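Local coordinates for protein sphingomyelinase-c (PDB 1ZWX) that is a bacterial member of the endonuclease/exonuclease/phosphatase family, built on the two-sheet DNase I-like fold, at residues Thr14-Tyr19 with Asp287-Tyr292; Asn47-Leu52 with Val105-Pro110; Pro110-Ser115 with Tyr135-Lys140. One frame throughout, in Å; residues are numbered along the deposited sequence.

Contact 1 of 3, residues Thr14-Tyr19 with Asp287-Tyr292; sequences TSHNVY and DFSDHY. With PO4 (phosphate ion), chain B.
The hydroxyl of S289 is gripped twice: OG gives its proton to N17 O at 2.6 Å and accepts the backbone N of H291 at 3.0 Å, the latter closing an ST turn. The loop is thus tied at one point both to the strand and to itself. A second tie runs the other way, H16 NE2 donating to H291 O over 2.8 Å; the oxygen lies near the plane of the H16 ring, whereas the nitrogen sits above the plane of the carbonyl.

Between these bonds N17 and H291 stack. With CG of N17 anti to its backbone N (chi1 -179°), the amide lies 10° from parallel to the imidazole, and ND2 is 3.4 Å above the ring, offset toward the rim. ND2 makes no hydrogen bond to H291 NE2; it turns instead to E54 and D195, while OD1 takes the backbone N of Y19 at 3.3 Å in an Asx turn, which fixes the amide's rotation.

In the DNase I-like fold the loop before the last strand carries such an S-D-H sequence to the active-site end of the two sheets. Consistent with this, H291 NE2 donates to O2 of a phosphate ion, probably from the crystallisation liquor, at 2.7 Å, and ND1 is bonded to D248.

Farther along, the D290 carboxylate lies flat on one face of the Y19 ring, planes 18° apart and OD2 3.8 Å above the centre, while OD1 reaches back to CB of Y19. At the opposite end of the contact, a water joins N17 N to Y292 O.

Contact 2 of 3, residues Asn47-Leu52 with Val105-Pro110; sequences NDVVIL and VVSQWP
In one of the two sheets of the DNase I-like fold, strand 49-52 runs antiparallel to strand 105-107. V50 and V106 form the hydrogen-bonded pair, with V50 N to V106 O at 2.8 Å and V106 N to V50 O at 3.0 Å. V49 with S107 and I51 with V105 flank it as non-hydrogen-bonded pairs.

Side chains alternate accordingly. On one face V49 and V105 meet branch to branch, CG1 to CG1 at 3.6 Å. On the other, V106 sets CG1 anti to its carbonyl carbon (chi1 -52°), which leaves CG2 between the backbone N and that carbon and against CB of V50 at 3.7 Å.

Where strand 105-107 ends, beside the start of 49-52, polar groups take over. D48 O accepts the backbone N of Q108 at 3.2 Å, and the hydroxyl of S107 lies close to the same oxygen. S107 OG also receives the backbone N of W109 at 2.9 Å, an ST turn just ahead of the indole, whose NE1 donates to OD1 of D48 over 2.9 Å, on the anti lone pair and 16° out of the indole plane; carboxylate and ring are nearly coplanar, 28° apart. This buried carboxylate has further partners, K140 in a salt bridge to OD1 and the backbone N of K12 to OD2, which probably stabilise its negative charge.

Strand 12-20 borders 49-55 on its other edge. Helix 58-67 covers the V50 and V106 face, L65 touching V106, whereas on the opposite face V105 and S107 pack on V136 and I138 of strand 132-140, from the second sheet.

Contact 3 of 3, residues Pro110-Ser115 with Tyr135-Lys140; sequences PIVEKS and YVKIMK
V112 lays its CG2 methyl along the aliphatic chain of K137, 3.6 Å from CD, while CG1 touches CG of M139 at 3.9 Å. CG1 is anti to the carbonyl carbon (chi1 -61°) and CG2 stands between that carbon and the backbone N; the two branches thus part toward two residues of the facing strand.

This straddling goes with a classic beta bulge: V112 and E113 both face K137, and the antiparallel register slips by one residue between I111 and E113. P110 O accepts from M139 N at 3.1 Å before the bulge; at it, V112 N donates to K137 O and K137 N to E113 O, each over 2.9 Å. Beyond it S115 and Y135 exchange a pair of bonds, the Y135 N to S115 O one at 2.8 Å.

E113, extended, brings CD to the edge of the Y135 ring, 4.0 Å from CE2, with the carboxylate turned 72° to the ring plane; OE2 goes on to a salt bridge with K182, and the phenol OH is hydrogen-bonded to H146. On the other face the contacts across the strands are aliphatic: I111 puts CG1 on CG2 of I138 at 3.9 Å and CG2 against V136, which CB of K114 also meets before its chain leads away.

Strand 132-140 is flanked on its other edge by 143-151. Helix 161-182 covers the face of S115 and Y135, F178 meeting the Y135 ring edge-to-face, while V136 and I138 look inward onto V105 and S107 of the other sheet.

Contacts 1 and 2 are buried and both reach one sheet, where strands 12-20 and 49-55 are neighbours, T14 and H16 bonding through their backbones to I51. Contact 3 belongs to the other sheet and is only partly buried, with P110 and V112 exposed. It follows contact 2 in the chain, sharing P110, and the packing of W109 on M139 and K140 joins the two. Chemistry follows place: contacts 2 and 3 rest mainly on antiparallel backbone bonds and aliphatic packing, interrupted by a bulge in contact 3 and closed by a polar cluster in contact 2, whereas contact 1, about 24 Å from contact 3 between centres, binds a loop to a strand through polar side chains beside the phosphate.

Contact 1 of 3, residues Thr14-Tyr19 with Asp287-Tyr292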
loop_
_atom_site.group_PDB
_atom_site.type_symbol
_atom_site.label_atom_id
_atom_site.label_comp_id
_atom_site.label_asym_id
_atom_site.label_seq_id
_atom_site.Cartn_x
_atom_site.Cartn_y
_atom_site.Cartn_z
ATOM N N THR A 14 3.928 2.860 8.181
ATOM C CA THR A 14 4.019 3.734 7.016
ATOM C C THR A 14 3.602 2.880 5.819
ATOM O O THR A 14 3.973 1.715 5.719
ATOM C CB THR A 14 5.436 4.340 6.832
ATOM O OG1 THR A 14 5.658 5.319 7.843
ATOM C CG2 THR A 14 5.586 5.054 5.481
ATOM N N SER A 15 2.753 3.440 4.959
ATOM C CA SER A 15 2.359 2.738 3.743
ATOM C C SER A 15 2.801 3.611 2.552
ATOM O O SER A 15 2.580 4.818 2.546
ATOM C CB SER A 15 0.837 2.501 3.721
ATOM O OG SER A 15 0.463 1.798 2.546
ATOM N N HIS A 16 3.462 2.978 1.578
ATOM C CA HIS A 16 3.870 3.678 0.385
ATOM C C HIS A 16 3.690 2.821 -0.831
ATOM O O HIS A 16 4.267 1.716 -0.961
ATOM C CB HIS A 16 5.326 4.151 0.462
ATOM C CG HIS A 16 5.630 5.266 -0.485
ATOM N ND1 HIS A 16 6.914 5.639 -0.809
ATOM C CD2 HIS A 16 4.806 6.102 -1.166
ATOM C CE1 HIS A 16 6.871 6.672 -1.630
ATOM N NE2 HIS A 16 5.605 6.966 -1.869
ATOM N N ASN A 17 2.864 3.354 -1.716
ATOM C CA ASN A 17 2.757 2.853 -3.057
ATOM C C ASN A 17 3.989 3.419 -3.769
ATOM O O ASN A 17 4.067 4.616 -4.035
ATOM C CB ASN A 17 1.435 3.373 -3.683
ATOM C CG ASN A 17 1.239 2.877 -5.089
ATOM O OD1 ASN A 17 2.228 2.598 -5.790
ATOM N ND2 ASN A 17 -0.021 2.736 -5.518
ATOM N N VAL A 18 4.968 2.553 -4.012
ATOM C CA VAL A 18 6.289 2.989 -4.469
ATOM C C VAL A 18 6.436 3.028 -6.016
ATOM O O VAL A 18 7.500 3.391 -6.526
ATOM C CB VAL A 18 7.423 2.108 -3.866
ATOM C CG1 VAL A 18 7.488 2.313 -2.318
ATOM C CG2 VAL A 18 7.217 0.667 -4.184
ATOM N N TYR A 19 5.384 2.655 -6.739
ATOM C CA TYR A 19 5.406 2.813 -8.198
ATOM C C TYR A 19 6.670 2.218 -8.839
ATOM O O TYR A 19 7.461 2.956 -9.450
ATOM C CB TYR A 19 5.314 4.301 -8.517
ATOM C CG TYR A 19 5.207 4.650 -9.991
ATOM C CD1 TYR A 19 4.349 3.950 -10.825
ATOM C CD2 TYR A 19 5.908 5.717 -10.517
ATOM C CE1 TYR A 19 4.215 4.270 -12.178
ATOM C CE2 TYR A 19 5.770 6.071 -11.872
ATOM C CZ TYR A 19 4.913 5.342 -12.691
ATOM O OH TYR A 19 4.772 5.663 -14.049
ATOM N N ASP A 287 10.833 13.020 -7.001
ATOM C CA ASP A 287 9.911 12.282 -6.149
ATOM C C ASP A 287 10.283 10.835 -6.084
ATOM O O ASP A 287 10.918 10.305 -7.007
ATOM C CB ASP A 287 8.451 12.521 -6.548
ATOM C CG ASP A 287 7.996 13.953 -6.255
ATOM O OD1 ASP A 287 8.081 14.822 -7.170
ATOM O OD2 ASP A 287 7.544 14.237 -5.106
ATOM N N PHE A 288 9.930 10.193 -4.961
ATOM C CA PHE A 288 10.226 8.782 -4.720
ATOM C C PHE A 288 9.294 7.883 -5.521
ATOM O O PHE A 288 9.641 6.738 -5.842
ATOM C CB PHE A 288 10.016 8.438 -3.229
ATOM C CG PHE A 288 10.994 9.139 -2.292
ATOM C CD1 PHE A 288 10.596 10.228 -1.544
ATOM C CD2 PHE A 288 12.304 8.697 -2.182
ATOM C CE1 PHE A 288 11.503 10.893 -0.681
ATOM C CE2 PHE A 288 13.219 9.364 -1.325
ATOM C CZ PHE A 288 12.811 10.435 -0.585
ATOM N N SER A 289 8.099 8.394 -5.776
ATOM C CA SER A 289 7.022 7.633 -6.409
ATOM C C SER A 289 5.979 8.628 -6.911
ATOM O O SER A 289 6.068 9.830 -6.608
ATOM C CB SER A 289 6.408 6.652 -5.390
ATOM O OG SER A 289 5.094 6.280 -5.760
ATOM N N ASP A 290 4.988 8.153 -7.663
ATOM C CA ASP A 290 3.900 9.031 -8.060
ATOM C C ASP A 290 2.836 9.185 -6.971
ATOM O O ASP A 290 1.930 10.024 -7.109
ATOM C CB ASP A 290 3.298 8.624 -9.429
ATOM C CG ASP A 290 2.594 7.260 -9.418
ATOM O OD1 ASP A 290 2.742 6.450 -8.471
ATOM O OD2 ASP A 290 1.881 6.981 -10.426
ATOM N N HIS A 291 2.926 8.360 -5.908
ATOM C CA HIS A 291 2.072 8.524 -4.718
ATOM C C HIS A 291 2.952 9.048 -3.597
ATOM O O HIS A 291 4.133 8.697 -3.528
ATOM C CB HIS A 291 1.465 7.206 -4.231
ATOM C CG HIS A 291 0.365 6.667 -5.095
ATOM N ND1 HIS A 291 -0.949 6.621 -4.679
ATOM C CD2 HIS A 291 0.387 6.135 -6.345
ATOM C CE1 HIS A 291 -1.696 6.100 -5.642
ATOM N NE2 HIS A 291 -0.910 5.792 -6.662
ATOM N N TYR A 292 2.358 9.825 -2.693
ATOM C CA TYR A 292 3.040 10.170 -1.452
ATOM C C TYR A 292 2.820 9.088 -0.409
ATOM O O TYR A 292 1.777 8.444 -0.410
ATOM C CB TYR A 292 2.594 11.535 -0.913
ATOM C CG TYR A 292 2.884 12.663 -1.840
ATOM C CD1 TYR A 292 1.855 13.532 -2.280
ATOM C CD2 TYR A 292 4.175 12.876 -2.303
ATOM C CE1 TYR A 292 2.143 14.597 -3.161
ATOM C CE2 TYR A 292 4.467 13.926 -3.190
ATOM C CZ TYR A 292 3.465 14.772 -3.614
ATOM O OH TYR A 292 3.812 15.797 -4.482
HETATM P P PO4 B . -1.791 4.080 -10.215
HETATM O O1 PO4 B . -1.681 5.038 -11.392
HETATM O O2 PO4 B . -0.939 4.573 -9.074
HETATM O O3 PO4 B . -3.220 4.052 -9.702
HETATM O O4 PO4 B . -1.330 2.710 -10.678
HETATM O O HOH W 1 1.404 5.773 -0.960
#

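Contact 2 of 3, residues Asn47-Leu52 with Val105-Pro110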
loop_
_atom_site.group_PDB
_atom_site.type_symbol
_atom_site.label_atom_id
_atom_site.label_comp_id
_atom_site.label_asym_id
_atom_site.label_seq_id
_atom_site.Cartn_x
_atom_site.Cartn_y
_atom_site.Cartn_z
ATOM N N ASN A 47 9.679 3.013 11.878
ATOM C CA ASN A 47 8.327 2.443 11.822
ATOM C C ASN A 47 8.320 1.107 12.518
ATOM O O ASN A 47 9.336 0.425 12.524
ATOM C CB ASN A 47 7.891 2.264 10.338
ATOM C CG ASN A 47 7.758 3.593 9.616
ATOM O OD1 ASN A 47 8.598 3.963 8.757
ATOM N ND2 ASN A 47 6.744 4.351 9.980
ATOM N N ASP A 48 7.175 0.683 13.036
ATOM C CA ASP A 48 7.026 -0.693 13.450
ATOM C C ASP A 48 6.866 -1.615 12.261
ATOM O O ASP A 48 7.389 -2.726 12.238
ATOM C CB ASP A 48 5.838 -0.812 14.414
ATOM C CG ASP A 48 6.110 -0.084 15.724
ATOM O OD1 ASP A 48 6.983 -0.554 16.478
ATOM O OD2 ASP A 48 5.530 0.984 15.949
ATOM N N VAL A 49 6.102 -1.142 11.266
ATOM C CA VAL A 49 5.685 -1.960 10.124
ATOM C C VAL A 49 5.640 -1.021 8.904
ATOM O O VAL A 49 5.299 0.181 9.020
ATOM C CB VAL A 49 4.270 -2.631 10.366
ATOM C CG1 VAL A 49 3.725 -3.256 9.080
ATOM C CG2 VAL A 49 4.336 -3.713 11.464
ATOM N N VAL A 50 6.028 -1.547 7.744
ATOM C CA VAL A 50 5.932 -0.768 6.494
ATOM C C VAL A 50 5.150 -1.598 5.498
ATOM O O VAL A 50 5.403 -2.802 5.330
ATOM C CB VAL A 50 7.323 -0.434 5.870
ATOM C CG1 VAL A 50 7.148 0.157 4.426
ATOM C CG2 VAL A 50 8.086 0.586 6.721
ATOM N N ILE A 51 4.173 -0.960 4.849
ATOM C CA ILE A 51 3.355 -1.637 3.819
ATOM C C ILE A 51 3.793 -1.085 2.478
ATOM O O ILE A 51 3.859 0.116 2.320
ATOM C CB ILE A 51 1.840 -1.335 4.001
ATOM C CG1 ILE A 51 1.340 -1.928 5.330
ATOM C CG2 ILE A 51 1.028 -1.865 2.754
ATOM C CD1 ILE A 51 -0.132 -1.485 5.686
ATOM N N LEU A 52 4.132 -1.967 1.534
ATOM C CA LEU A 52 4.514 -1.508 0.192
ATOM C C LEU A 52 3.448 -1.895 -0.830
ATOM O O LEU A 52 2.855 -2.953 -0.708
ATOM C CB LEU A 52 5.825 -2.166 -0.223
ATOM C CG LEU A 52 6.997 -1.907 0.716
ATOM C CD1 LEU A 52 8.188 -2.712 0.199
ATOM C CD2 LEU A 52 7.339 -0.413 0.771
ATOM N N VAL A 105 4.724 -6.702 3.030
ATOM C CA VAL A 105 4.740 -6.056 4.367
ATOM C C VAL A 105 6.030 -6.422 5.079
ATOM O O VAL A 105 6.378 -7.575 5.106
ATOM C CB VAL A 105 3.557 -6.525 5.241
ATOM C CG1 VAL A 105 3.624 -5.901 6.632
ATOM C CG2 VAL A 105 2.206 -6.105 4.591
ATOM N N VAL A 106 6.713 -5.439 5.636
ATOM C CA VAL A 106 7.968 -5.684 6.355
ATOM C C VAL A 106 7.854 -5.102 7.771
ATOM O O VAL A 106 7.120 -4.123 8.013
ATOM C CB VAL A 106 9.205 -5.105 5.578
ATOM C CG1 VAL A 106 9.193 -5.632 4.108
ATOM C CG2 VAL A 106 9.281 -3.614 5.618
ATOM N N SER A 107 8.580 -5.718 8.710
ATOM C CA SER A 107 8.449 -5.371 10.128
ATOM C C SER A 107 9.809 -5.447 10.856
ATOM O O SER A 107 10.633 -6.313 10.563
ATOM C CB SER A 107 7.478 -6.359 10.788
ATOM O OG SER A 107 7.276 -6.009 12.149
ATOM N N GLN A 108 10.031 -4.544 11.798
ATOM C CA GLN A 108 11.137 -4.767 12.739
ATOM C C GLN A 108 10.846 -5.856 13.767
ATOM O O GLN A 108 11.774 -6.268 14.484
ATOM C CB GLN A 108 11.578 -3.483 13.418
ATOM C CG GLN A 108 10.567 -2.809 14.238
ATOM C CD GLN A 108 11.174 -1.708 15.081
ATOM O OE1 GLN A 108 10.813 -0.541 14.938
ATOM N NE2 GLN A 108 12.109 -2.075 15.980
ATOM N N TRP A 109 9.585 -6.327 13.813
ATOM C CA TRP A 109 9.111 -7.339 14.789
ATOM C C TRP A 109 8.862 -8.683 14.171
ATOM O O TRP A 109 8.488 -8.788 12.998
ATOM C CB TRP A 109 7.844 -6.840 15.531
ATOM C CG TRP A 109 8.062 -5.499 16.073
ATOM C CD1 TRP A 109 7.598 -4.320 15.556
ATOM C CD2 TRP A 109 8.862 -5.153 17.208
ATOM N NE1 TRP A 109 8.064 -3.270 16.286
ATOM C CE2 TRP A 109 8.844 -3.750 17.311
ATOM C CE3 TRP A 109 9.606 -5.904 18.148
ATOM C CZ2 TRP A 109 9.509 -3.062 18.325
ATOM C CZ3 TRP A 109 10.276 -5.220 19.157
ATOM C CH2 TRP A 109 10.223 -3.820 19.247
ATOM N N PRO A 110 9.071 -9.747 14.942
ATOM C CA PRO A 110 8.873 -11.042 14.373
ATOM C C PRO A 110 7.431 -11.271 13.868
ATOM O O PRO A 110 6.455 -10.877 14.528
ATOM C CB PRO A 110 9.202 -11.994 15.519
ATOM C CG PRO A 110 9.144 -11.193 16.729
ATOM C CD PRO A 110 9.526 -9.815 16.357
#

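Contact 3 of 3, residues Pro110-Ser115 with Tyr135-Lys140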
loop_
_atom_site.group_PDB
_atom_site.type_symbol
_atom_site.label_atom_id
_atom_site.label_comp_id
_atom_site.label_asym_id
_atom_site.label_seq_id
_atom_site.Cartn_x
_atom_site.Cartn_y
_atom_site.Cartn_z
ATOM N N PRO A 110 9.071 -9.747 14.942
ATOM C CA PRO A 110 8.873 -11.042 14.373
ATOM C C PRO A 110 7.431 -11.271 13.868
ATOM O O PRO A 110 6.455 -10.877 14.528
ATOM C CB PRO A 110 9.202 -11.994 15.519
ATOM C CG PRO A 110 9.144 -11.193 16.729
ATOM C CD PRO A 110 9.526 -9.815 16.357
ATOM N N ILE A 111 7.348 -11.917 12.714
ATOM C CA ILE A 111 6.090 -12.294 12.087
ATOM C C ILE A 111 5.769 -13.749 12.462
ATOM O O ILE A 111 6.442 -14.662 12.026
ATOM C CB ILE A 111 6.168 -12.121 10.534
ATOM C CG1 ILE A 111 6.393 -10.656 10.157
ATOM C CG2 ILE A 111 4.919 -12.729 9.836
ATOM C CD1 ILE A 111 6.722 -10.424 8.626
ATOM N N VAL A 112 4.733 -13.975 13.277
ATOM C CA VAL A 112 4.364 -15.375 13.668
ATOM C C VAL A 112 3.369 -16.041 12.733
ATOM O O VAL A 112 3.162 -17.272 12.765
ATOM C CB VAL A 112 3.846 -15.417 15.127
ATOM C CG1 VAL A 112 4.963 -14.940 16.084
ATOM C CG2 VAL A 112 2.595 -14.507 15.292
ATOM N N GLU A 113 2.733 -15.215 11.890
ATOM C CA GLU A 113 1.816 -15.706 10.880
ATOM C C GLU A 113 1.822 -14.761 9.677
ATOM O O GLU A 113 1.819 -13.539 9.839
ATOM C CB GLU A 113 0.394 -15.768 11.443
ATOM C CG GLU A 113 -0.439 -16.789 10.712
ATOM C CD GLU A 113 -1.857 -16.891 11.267
ATOM O OE1 GLU A 113 -2.073 -16.645 12.486
ATOM O OE2 GLU A 113 -2.746 -17.229 10.465
ATOM N N LYS A 114 1.867 -15.344 8.484
ATOM C CA LYS A 114 1.726 -14.556 7.236
ATOM C C LYS A 114 1.002 -15.363 6.184
ATOM O O LYS A 114 1.342 -16.526 5.935
ATOM C CB LYS A 114 3.069 -14.008 6.708
ATOM C CG LYS A 114 4.149 -15.040 6.409
ATOM C CD LYS A 114 5.469 -14.313 6.021
ATOM C CE LYS A 114 6.611 -15.278 5.858
ATOM N NZ LYS A 114 7.076 -15.762 7.167
ATOM N N SER A 115 -0.017 -14.757 5.556
ATOM C CA SER A 115 -0.715 -15.417 4.473
ATOM C C SER A 115 -1.067 -14.390 3.388
ATOM O O SER A 115 -0.987 -13.191 3.615
ATOM C CB SER A 115 -1.980 -16.115 4.996
ATOM O OG SER A 115 -2.827 -15.141 5.579
ATOM N N TYR A 135 -1.545 -10.677 4.834
ATOM C CA TYR A 135 -1.915 -10.578 6.241
ATOM C C TYR A 135 -0.666 -10.982 7.025
ATOM O O TYR A 135 -0.051 -11.980 6.695
ATOM C CB TYR A 135 -3.025 -11.588 6.543
ATOM C CG TYR A 135 -3.197 -11.858 8.026
ATOM C CD1 TYR A 135 -3.875 -10.937 8.850
ATOM C CD2 TYR A 135 -2.631 -13.007 8.620
ATOM C CE1 TYR A 135 -4.023 -11.182 10.259
ATOM C CE2 TYR A 135 -2.757 -13.242 10.003
ATOM C CZ TYR A 135 -3.467 -12.338 10.799
ATOM O OH TYR A 135 -3.599 -12.564 12.163
ATOM N N VAL A 136 -0.331 -10.202 8.035
ATOM C CA VAL A 136 0.656 -10.645 9.024
ATOM C C VAL A 136 0.122 -10.516 10.453
ATOM O O VAL A 136 -0.616 -9.584 10.762
ATOM C CB VAL A 136 2.033 -9.907 8.890
ATOM C CG1 VAL A 136 2.631 -10.095 7.511
ATOM C CG2 VAL A 136 1.966 -8.431 9.246
ATOM N N LYS A 137 0.537 -11.441 11.315
ATOM C CA LYS A 137 0.462 -11.245 12.768
ATOM C C LYS A 137 1.915 -11.060 13.297
ATOM O O LYS A 137 2.732 -11.896 13.061
ATOM C CB LYS A 137 -0.202 -12.439 13.448
ATOM C CG LYS A 137 -0.343 -12.217 15.016
ATOM C CD LYS A 137 -0.817 -13.502 15.724
ATOM C CE LYS A 137 -1.100 -13.276 17.253
ATOM N NZ LYS A 137 -1.529 -14.612 17.832
ATOM N N ILE A 138 2.220 -9.915 13.896
ATOM C CA ILE A 138 3.537 -9.675 14.469
ATOM C C ILE A 138 3.397 -9.669 15.994
ATOM O O ILE A 138 2.314 -9.392 16.526
ATOM C CB ILE A 138 4.196 -8.322 14.008
ATOM C CG1 ILE A 138 3.388 -7.112 14.435
ATOM C CG2 ILE A 138 4.408 -8.270 12.441
ATOM C CD1 ILE A 138 4.234 -6.044 15.104
ATOM N N MET A 139 4.514 -9.916 16.676
ATOM C CA MET A 139 4.598 -9.743 18.135
ATOM C C MET A 139 5.586 -8.652 18.453
ATOM O O MET A 139 6.776 -8.721 18.041
ATOM C CB MET A 139 5.014 -11.063 18.780
ATOM C CG MET A 139 3.999 -12.185 18.635
ATOM S SD MET A 139 2.474 -11.787 19.587
ATOM C CE MET A 139 3.128 -11.709 21.256
ATOM N N LYS A 140 5.103 -7.643 19.170
ATOM C CA LYS A 140 5.935 -6.574 19.664
ATOM C C LYS A 140 5.910 -6.621 21.213
ATOM O O LYS A 140 4.898 -6.293 21.832
ATOM C CB LYS A 140 5.446 -5.217 19.170
ATOM C CG LYS A 140 6.324 -4.030 19.591
ATOM C CD LYS A 140 5.703 -2.699 19.197
ATOM C CE LYS A 140 6.517 -1.503 19.691
ATOM N NZ LYS A 140 6.058 -0.155 19.274
#